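Local structure of arylalkylamine N-Acetyltransferase 2 (Aedes aegypti, 4FD5) at residues K150-S155 / Q177-S182. The protein probably transfers acyl groups from coenzyme A thioesters to arylalkylamines, making N-acetyldopamine from dopamine and fatty acyl amides from serotonin. Sequence-based numbering, arbitrary orientation.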
loop_
_atom_site.group_PDB
_atom_site.type_symbol
_atom_site.label_atom_id
_atom_site.label_comp_id
_atom_site.label_asym_id
_atom_site.label_seq_id
_atom_site.Cartn_x
_atom_site.Cartn_y
_atom_site.Cartn_z
ATOM N N LYS A 150 3.974 -14.679 1.125
ATOM C CA LYS A 150 5.236 -14.759 1.860
ATOM C C LYS A 150 5.778 -13.374 2.230
ATOM O O LYS A 150 6.330 -13.196 3.309
ATOM C CB LYS A 150 6.277 -15.543 1.077
ATOM C CG LYS A 150 5.883 -17.001 0.842
ATOM C CD LYS A 150 6.976 -17.729 0.052
ATOM C CE LYS A 150 6.591 -19.170 -0.260
ATOM N NZ LYS A 150 6.406 -19.963 0.985
ATOM N N LEU A 151 5.615 -12.405 1.340
ATOM C CA LEU A 151 6.043 -11.038 1.623
ATOM C C LEU A 151 5.304 -10.455 2.811
ATOM O O LEU A 151 5.905 -9.771 3.647
ATOM C CB LEU A 151 5.882 -10.155 0.382
ATOM C CG LEU A 151 6.942 -10.324 -0.690
ATOM C CD1 LEU A 151 6.473 -9.704 -1.999
ATOM C CD2 LEU A 151 8.257 -9.696 -0.207
ATOM N N ILE A 152 4.005 -10.733 2.904
ATOM C CA ILE A 152 3.258 -10.251 4.061
ATOM C C ILE A 152 3.664 -11.015 5.337
ATOM O O ILE A 152 3.785 -10.430 6.405
ATOM C CB ILE A 152 1.737 -10.338 3.821
ATOM C CG1 ILE A 152 1.349 -9.458 2.622
ATOM C CG2 ILE A 152 0.996 -9.873 5.048
ATOM C CD1 ILE A 152 1.895 -8.034 2.713
ATOM N N GLU A 153 3.887 -12.321 5.214
ATOM C CA GLU A 153 4.362 -13.119 6.349
ATOM C C GLU A 153 5.692 -12.589 6.900
ATOM O O GLU A 153 5.864 -12.452 8.120
ATOM C CB GLU A 153 4.484 -14.585 5.941
ATOM C CG GLU A 153 3.137 -15.273 5.764
ATOM C CD GLU A 153 3.241 -16.649 5.132
ATOM O OE1 GLU A 153 4.318 -16.989 4.613
ATOM O OE2 GLU A 153 2.231 -17.388 5.153
ATOM N N LYS A 154 6.623 -12.278 5.997
ATOM C CA LYS A 154 7.924 -11.722 6.372
ATOM C C LYS A 154 7.770 -10.325 6.973
ATOM O O LYS A 154 8.502 -9.951 7.912
ATOM C CB LYS A 154 8.874 -11.695 5.168
ATOM C CG LYS A 154 9.281 -13.089 4.658
ATOM C CD LYS A 154 10.279 -13.760 5.612
ATOM C CE LYS A 154 10.832 -15.071 5.036
ATOM N NZ LYS A 154 11.990 -15.576 5.838
ATOM N N SER A 155 6.807 -9.571 6.441
ATOM C CA SER A 155 6.496 -8.248 6.974
ATOM C C SER A 155 6.002 -8.355 8.411
ATOM O O SER A 155 6.402 -7.570 9.252
ATOM C CB SER A 155 5.451 -7.534 6.102
ATOM O OG SER A 155 6.008 -7.212 4.833
ATOM N N GLN A 177 -6.372 -7.830 -0.977
ATOM C CA GLN A 177 -7.404 -8.129 0.017
ATOM C C GLN A 177 -7.454 -9.625 0.325
ATOM O O GLN A 177 -7.490 -10.025 1.499
ATOM C CB GLN A 177 -8.778 -7.635 -0.453
ATOM C CG GLN A 177 -8.902 -6.108 -0.409
ATOM C CD GLN A 177 -10.068 -5.552 -1.217
ATOM O OE1 GLN A 177 -10.951 -6.286 -1.672
ATOM N NE2 GLN A 177 -10.071 -4.240 -1.398
ATOM N N ARG A 178 -7.469 -10.459 -0.719
ATOM C CA ARG A 178 -7.500 -11.914 -0.482
ATOM C C ARG A 178 -6.264 -12.399 0.283
ATOM O O ARG A 178 -6.370 -13.208 1.216
ATOM C CB ARG A 178 -7.654 -12.684 -1.795
ATOM C CG ARG A 178 -7.749 -14.194 -1.602
ATOM C CD ARG A 178 -8.124 -14.900 -2.905
ATOM N NE ARG A 178 -9.419 -14.462 -3.423
ATOM C CZ ARG A 178 -10.596 -14.969 -3.045
ATOM N NH1 ARG A 178 -10.659 -15.940 -2.137
ATOM N NH2 ARG A 178 -11.720 -14.499 -3.577
ATOM N N VAL A 179 -5.099 -11.878 -0.092
ATOM C CA VAL A 179 -3.867 -12.268 0.603
ATOM C C VAL A 179 -3.908 -11.934 2.100
ATOM O O VAL A 179 -3.700 -12.810 2.965
ATOM C CB VAL A 179 -2.614 -11.628 -0.044
ATOM C CG1 VAL A 179 -1.365 -11.932 0.792
ATOM C CG2 VAL A 179 -2.436 -12.153 -1.451
ATOM N N VAL A 180 -4.176 -10.669 2.412
ATOM C CA VAL A 180 -4.155 -10.286 3.814
ATOM C C VAL A 180 -5.286 -10.953 4.610
ATOM O O VAL A 180 -5.084 -11.310 5.766
ATOM C CB VAL A 180 -4.089 -8.752 4.044
ATOM C CG1 VAL A 180 -2.797 -8.186 3.434
ATOM C CG2 VAL A 180 -5.288 -8.062 3.468
ATOM N N SER A 181 -6.453 -11.135 3.991
ATOM C CA SER A 181 -7.552 -11.864 4.642
ATOM C C SER A 181 -7.101 -13.262 5.028
ATOM O O SER A 181 -7.386 -13.751 6.132
ATOM C CB SER A 181 -8.755 -11.980 3.698
ATOM O OG SER A 181 -9.419 -10.746 3.546
ATOM N N SER A 182 -6.396 -13.921 4.111
ATOM C CA SER A 182 -5.907 -15.271 4.357
ATOM C C SER A 182 -4.896 -15.323 5.493
ATOM O O SER A 182 -4.673 -16.386 6.094
ATOM C CB SER A 182 -5.291 -15.864 3.091
ATOM O OG SER A 182 -3.966 -15.408 2.881
#
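I152 meets V179 and V180 in a small, wholly apolar contact between helices 147-161 and 174-182. Just 98 Å² is buried over both segments, and I152 supplies about half of it. The walk along 150-155 reaches the contact at I152, its CB directed at the facing helix. CG1 does the touching: it is anti to the carbonyl carbon (chi1 -61°), and this torsion carries it to 4.1 Å from V179 CG1. V179 CG1, the branch anti to its own backbone N, meets it obliquely, methyl against methylene. V180 is engaged less closely, with its CG1 4.4 Å from I152 CG1, although its CA is the one nearest I152 CA, at 7.4 Å. These separations describe light van der Waals contact rather than deep interdigitation.

At the end of 150-155, S155 OG turns back onto its own helix, 2.8 Å from L151 O. S155 N reaches the same oxygen from the opposite face of the carbonyl plane, at 2.9 Å. S181 OG repeats the pattern on the partner helix, bonding Q177 O at 2.9 Å from above its plane, while S181 N comes from the other face. S182 OG forms a hydrogen bond to V179 O, three residues back, at 2.6 Å.

The topology is that of the GNAT fold: helix 147-161 makes the beta-alpha-beta crossover between parallel neighbouring strands 129-138 and 166-171, and helix 174-182 follows the second strand. I152 also packs on I133 and L136 of strand 129-138 and on L183, and V180 on F185 and M217. The valine-isoleucine contact thus joins two helices that rest on strands 129-138 and 213-220 respectively.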